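Local coordinates for protein Emp46p (Saccharomyces cerevisiae, PDB 2A6V) that serves as a calcium-independent cargo receptor with a legume-like lectin domain, involved in the secretion of glycoproteins, at residues A[106-116]-A[125-136]. Residues are numbered along the deposited sequence; the frame is centred on the assembly and turned at random.
Sequences KKFNGLMILLR and VTAYLNDGTKDL. With K (potassium ion), chain C.
Phe108 CG sits between its own backbone N and carbonyl carbon (chi1 68°), which brings the ring beneath Asn130 CB, a CH-pi contact 3.7 Å from the Phe108 centroid. Leu136 CD1 meets the same ring at its edge. Asn130 swings CG opposite its N (chi1 -166°), sending its amide, steeply inclined to the ring, into the following turn: ND2 donates to Lys134 O at 2.9 Å, within the amide plane, and OD1 accepts from Gly132 N from above the carbonyl plane of the Asn130 amide, closing an Asx turn. Lys107 spans this turn, forming a salt bridge from NZ to Asp135 OD2 at 3.5 Å.

Beyond it, strands 111-115 and 125-131 illustrate regular antiparallel pairing, with Met112–Tyr128 and Leu114–Thr126 as hydrogen-bonded pairs. Met112 CE comes within 3.5 Å of Tyr128 CD2; the OH of this tyrosine binds potassium at 2.9 Å, and Ile138, Glu139 and Ser141 add backbone oxygens. One water links Tyr128 OH, Thr126 OG1 and Arg116 NE, while Arg116 NH2 is salt-bridged to Asp119.

In the lectin beta sandwich, strand 84-90 flanks 111-115 and strand 145-148 flanks 124-131, while Ile113, Val125 and Ala127 pack against strands 171-176 and 179-184 of the other sheet.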
loop_
_atom_site.group_PDB
_atom_site.type_symbol
_atom_site.label_atom_id
_atom_site.label_comp_id
_atom_site.label_asym_id
_atom_site.label_seq_id
_atom_site.Cartn_x
_atom_site.Cartn_y
_atom_site.Cartn_z
ATOM N N LYS A 106 -8.469 7.411 10.696
ATOM C CA LYS A 106 -8.476 6.225 11.531
ATOM C C LYS A 106 -9.759 5.421 11.304
ATOM O O LYS A 106 -9.778 4.193 11.452
ATOM C CB LYS A 106 -8.353 6.606 13.010
ATOM C CG LYS A 106 -6.981 7.150 13.375
ATOM C CD LYS A 106 -6.708 7.161 14.884
ATOM C CE LYS A 106 -7.490 8.229 15.603
ATOM N NZ LYS A 106 -7.037 8.376 17.020
ATOM N N LYS A 107 -10.835 6.122 10.946
ATOM C CA LYS A 107 -12.093 5.485 10.606
ATOM C C LYS A 107 -12.207 5.349 9.084
ATOM O O LYS A 107 -12.344 6.337 8.351
ATOM C CB LYS A 107 -13.274 6.292 11.170
ATOM C CG LYS A 107 -14.609 5.564 11.067
ATOM C CD LYS A 107 -15.796 6.438 11.522
ATOM C CE LYS A 107 -15.668 6.926 12.952
ATOM N NZ LYS A 107 -15.481 5.827 13.937
ATOM N N PHE A 108 -12.108 4.114 8.610
ATOM C CA PHE A 108 -12.159 3.837 7.178
ATOM C C PHE A 108 -12.824 2.487 6.956
ATOM O O PHE A 108 -13.012 1.708 7.887
ATOM C CB PHE A 108 -10.749 3.877 6.560
ATOM C CG PHE A 108 -9.850 2.758 7.009
ATOM C CD1 PHE A 108 -9.749 1.574 6.281
ATOM C CD2 PHE A 108 -9.107 2.884 8.159
ATOM C CE1 PHE A 108 -8.916 0.544 6.726
ATOM C CE2 PHE A 108 -8.286 1.872 8.598
ATOM C CZ PHE A 108 -8.182 0.699 7.882
ATOM N N ASN A 109 -13.194 2.253 5.711
ATOM C CA ASN A 109 -13.843 1.039 5.294
ATOM C C ASN A 109 -12.946 0.375 4.272
ATOM O O ASN A 109 -12.843 0.803 3.121
ATOM C CB ASN A 109 -15.208 1.358 4.692
ATOM C CG ASN A 109 -16.100 0.156 4.634
ATOM O OD1 ASN A 109 -15.658 -0.964 4.355
ATOM N ND2 ASN A 109 -17.386 0.375 4.920
ATOM N N GLY A 110 -12.243 -0.650 4.711
ATOM C CA GLY A 110 -11.378 -1.364 3.809
ATOM C C GLY A 110 -10.251 -2.084 4.486
ATOM O O GLY A 110 -10.353 -2.481 5.646
ATOM N N LEU A 111 -9.165 -2.233 3.736
ATOM C CA LEU A 111 -8.019 -3.045 4.088
ATOM C C LEU A 111 -6.781 -2.176 4.081
ATOM O O LEU A 111 -6.568 -1.401 3.150
ATOM C CB LEU A 111 -7.867 -4.172 3.076
ATOM C CG LEU A 111 -6.582 -4.985 3.104
ATOM C CD1 LEU A 111 -6.438 -5.816 4.404
ATOM C CD2 LEU A 111 -6.504 -5.890 1.875
ATOM N N MET A 112 -6.010 -2.270 5.157
ATOM C CA MET A 112 -4.727 -1.605 5.282
ATOM C C MET A 112 -3.675 -2.671 5.553
ATOM O O MET A 112 -3.750 -3.374 6.573
ATOM C CB MET A 112 -4.752 -0.614 6.447
ATOM C CG MET A 112 -3.456 0.157 6.615
ATOM S SD MET A 112 -3.310 1.187 8.068
ATOM C CE MET A 112 -3.207 -0.048 9.331
ATOM N N ILE A 113 -2.658 -2.747 4.705
ATOM C CA ILE A 113 -1.528 -3.644 4.870
ATOM C C ILE A 113 -0.339 -2.767 5.206
ATOM O O ILE A 113 0.062 -1.910 4.404
ATOM C CB ILE A 113 -1.280 -4.483 3.595
ATOM C CG1 ILE A 113 -2.539 -5.321 3.277
ATOM C CG2 ILE A 113 -0.038 -5.333 3.756
ATOM C CD1 ILE A 113 -2.457 -6.126 1.988
ATOM N N LEU A 114 0.232 -2.956 6.386
ATOM C CA LEU A 114 1.119 -2.004 6.973
ATOM C C LEU A 114 2.479 -2.616 7.219
ATOM O O LEU A 114 2.574 -3.682 7.827
ATOM C CB LEU A 114 0.523 -1.512 8.287
ATOM C CG LEU A 114 1.354 -0.562 9.110
ATOM C CD1 LEU A 114 1.635 0.753 8.399
ATOM C CD2 LEU A 114 0.622 -0.307 10.421
ATOM N N LEU A 115 3.532 -1.947 6.745
ATOM C CA LEU A 115 4.916 -2.217 7.078
ATOM C C LEU A 115 5.338 -1.209 8.117
ATOM O O LEU A 115 5.376 -0.000 7.849
ATOM C CB LEU A 115 5.841 -2.118 5.868
ATOM C CG LEU A 115 5.798 -3.319 4.932
ATOM C CD1 LEU A 115 4.418 -3.518 4.284
ATOM C CD2 LEU A 115 6.860 -3.240 3.907
ATOM N N ARG A 116 5.613 -1.679 9.327
ATOM C CA ARG A 116 6.040 -0.799 10.409
ATOM C C ARG A 116 6.737 -1.626 11.469
ATOM O O ARG A 116 6.879 -2.842 11.320
ATOM C CB ARG A 116 4.855 -0.038 11.009
ATOM C CG ARG A 116 3.954 -0.809 11.956
ATOM C CD ARG A 116 3.257 0.082 12.992
ATOM N NE ARG A 116 2.443 -0.701 13.916
ATOM C CZ ARG A 116 2.198 -0.360 15.172
ATOM N NH1 ARG A 116 2.685 0.778 15.674
ATOM N NH2 ARG A 116 1.469 -1.165 15.944
ATOM N N VAL A 125 4.806 -7.045 8.539
ATOM C CA VAL A 125 3.597 -6.750 7.807
ATOM C C VAL A 125 2.437 -7.102 8.724
ATOM O O VAL A 125 2.359 -8.221 9.224
ATOM C CB VAL A 125 3.493 -7.595 6.499
ATOM C CG1 VAL A 125 2.227 -7.293 5.748
ATOM C CG2 VAL A 125 4.684 -7.370 5.610
ATOM N N THR A 126 1.549 -6.159 8.954
ATOM C CA THR A 126 0.297 -6.401 9.672
ATOM C C THR A 126 -0.868 -5.938 8.841
ATOM O O THR A 126 -0.793 -4.874 8.211
ATOM C CB THR A 126 0.283 -5.745 11.071
ATOM O OG1 THR A 126 0.758 -4.385 11.006
ATOM C CG2 THR A 126 1.228 -6.493 12.018
ATOM N N ALA A 127 -1.904 -6.755 8.757
ATOM C CA ALA A 127 -3.054 -6.498 7.908
ATOM C C ALA A 127 -4.279 -6.233 8.767
ATOM O O ALA A 127 -4.608 -7.031 9.654
ATOM C CB ALA A 127 -3.282 -7.676 6.971
ATOM N N TYR A 128 -4.950 -5.121 8.498
ATOM C CA TYR A 128 -6.072 -4.670 9.297
ATOM C C TYR A 128 -7.279 -4.476 8.397
ATOM O O TYR A 128 -7.177 -3.959 7.284
ATOM C CB TYR A 128 -5.742 -3.321 9.929
ATOM C CG TYR A 128 -4.703 -3.340 11.007
ATOM C CD1 TYR A 128 -5.079 -3.346 12.345
ATOM C CD2 TYR A 128 -3.348 -3.295 10.710
ATOM C CE1 TYR A 128 -4.138 -3.338 13.347
ATOM C CE2 TYR A 128 -2.379 -3.278 11.743
ATOM C CZ TYR A 128 -2.806 -3.318 13.069
ATOM O OH TYR A 128 -1.880 -3.311 14.098
ATOM N N LEU A 129 -8.448 -4.841 8.907
ATOM C CA LEU A 129 -9.712 -4.534 8.280
ATOM C C LEU A 129 -10.484 -3.557 9.148
ATOM O O LEU A 129 -10.478 -3.666 10.370
ATOM C CB LEU A 129 -10.519 -5.821 8.128
ATOM C CG LEU A 129 -10.196 -6.710 6.952
ATOM C CD1 LEU A 129 -10.879 -8.077 7.142
ATOM C CD2 LEU A 129 -10.627 -6.066 5.656
ATOM N N ASN A 130 -11.130 -2.584 8.528
ATOM C CA ASN A 130 -12.039 -1.697 9.229
ATOM C C ASN A 130 -13.305 -1.598 8.388
ATOM O O ASN A 130 -13.243 -1.619 7.174
ATOM C CB ASN A 130 -11.384 -0.327 9.449
ATOM C CG ASN A 130 -12.126 0.523 10.464
ATOM O OD1 ASN A 130 -13.213 0.155 10.932
ATOM N ND2 ASN A 130 -11.546 1.666 10.817
ATOM N N ASP A 131 -14.453 -1.547 9.053
ATOM C CA ASP A 131 -15.748 -1.475 8.375
ATOM C C ASP A 131 -16.367 -0.086 8.392
ATOM O O ASP A 131 -17.549 0.082 8.057
ATOM C CB ASP A 131 -16.718 -2.490 8.990
ATOM C CG ASP A 131 -16.990 -2.239 10.462
ATOM O OD1 ASP A 131 -16.544 -1.210 11.019
ATOM O OD2 ASP A 131 -17.649 -3.038 11.151
ATOM N N GLY A 132 -15.593 0.915 8.801
ATOM C CA GLY A 132 -16.030 2.297 8.728
ATOM C C GLY A 132 -16.764 2.806 9.958
ATOM O O GLY A 132 -17.091 3.989 10.014
ATOM N N THR A 133 -16.989 1.945 10.949
ATOM C CA THR A 133 -17.804 2.297 12.125
ATOM C C THR A 133 -16.970 2.708 13.340
ATOM O O THR A 133 -17.495 3.316 14.271
ATOM C CB THR A 133 -18.722 1.120 12.535
ATOM O OG1 THR A 133 -17.944 0.021 13.016
ATOM C CG2 THR A 133 -19.482 0.544 11.341
ATOM N N LYS A 134 -15.682 2.367 13.346
ATOM C CA LYS A 134 -14.823 2.663 14.496
ATOM C C LYS A 134 -13.448 3.174 14.063
ATOM O O LYS A 134 -13.024 2.967 12.924
ATOM C CB LYS A 134 -14.672 1.412 15.368
ATOM C CG LYS A 134 -14.502 1.685 16.856
ATOM C CD LYS A 134 -14.028 0.434 17.588
ATOM C CE LYS A 134 -14.055 0.614 19.098
ATOM N NZ LYS A 134 -13.397 -0.525 19.814
ATOM N N ASP A 135 -12.781 3.866 14.984
ATOM C CA ASP A 135 -11.423 4.358 14.782
ATOM C C ASP A 135 -10.455 3.215 15.023
ATOM O O ASP A 135 -10.502 2.548 16.060
ATOM C CB ASP A 135 -11.079 5.461 15.788
ATOM C CG ASP A 135 -11.568 6.833 15.372
ATOM O OD1 ASP A 135 -11.288 7.775 16.138
ATOM O OD2 ASP A 135 -12.207 7.093 14.327
ATOM N N LEU A 136 -9.576 2.987 14.063
ATOM C CA LEU A 136 -8.488 2.045 14.239
ATOM C C LEU A 136 -7.413 2.720 15.067
ATOM O O LEU A 136 -6.823 3.711 14.613
ATOM C CB LEU A 136 -7.920 1.641 12.874
ATOM C CG LEU A 136 -6.990 0.416 12.801
ATOM C CD1 LEU A 136 -6.845 -0.056 11.352
ATOM C CD2 LEU A 136 -5.599 0.689 13.353
HETATM K K K C . -2.515 -3.460 16.884
HETATM O O HOH W 1 3.340 -4.039 10.646
HETATM O O HOH W 2 0.775 -3.149 13.467
HETATM O O HOH W 3 0.167 -3.951 17.606
HETATM O O HOH W 4 -2.972 -6.076 17.921
#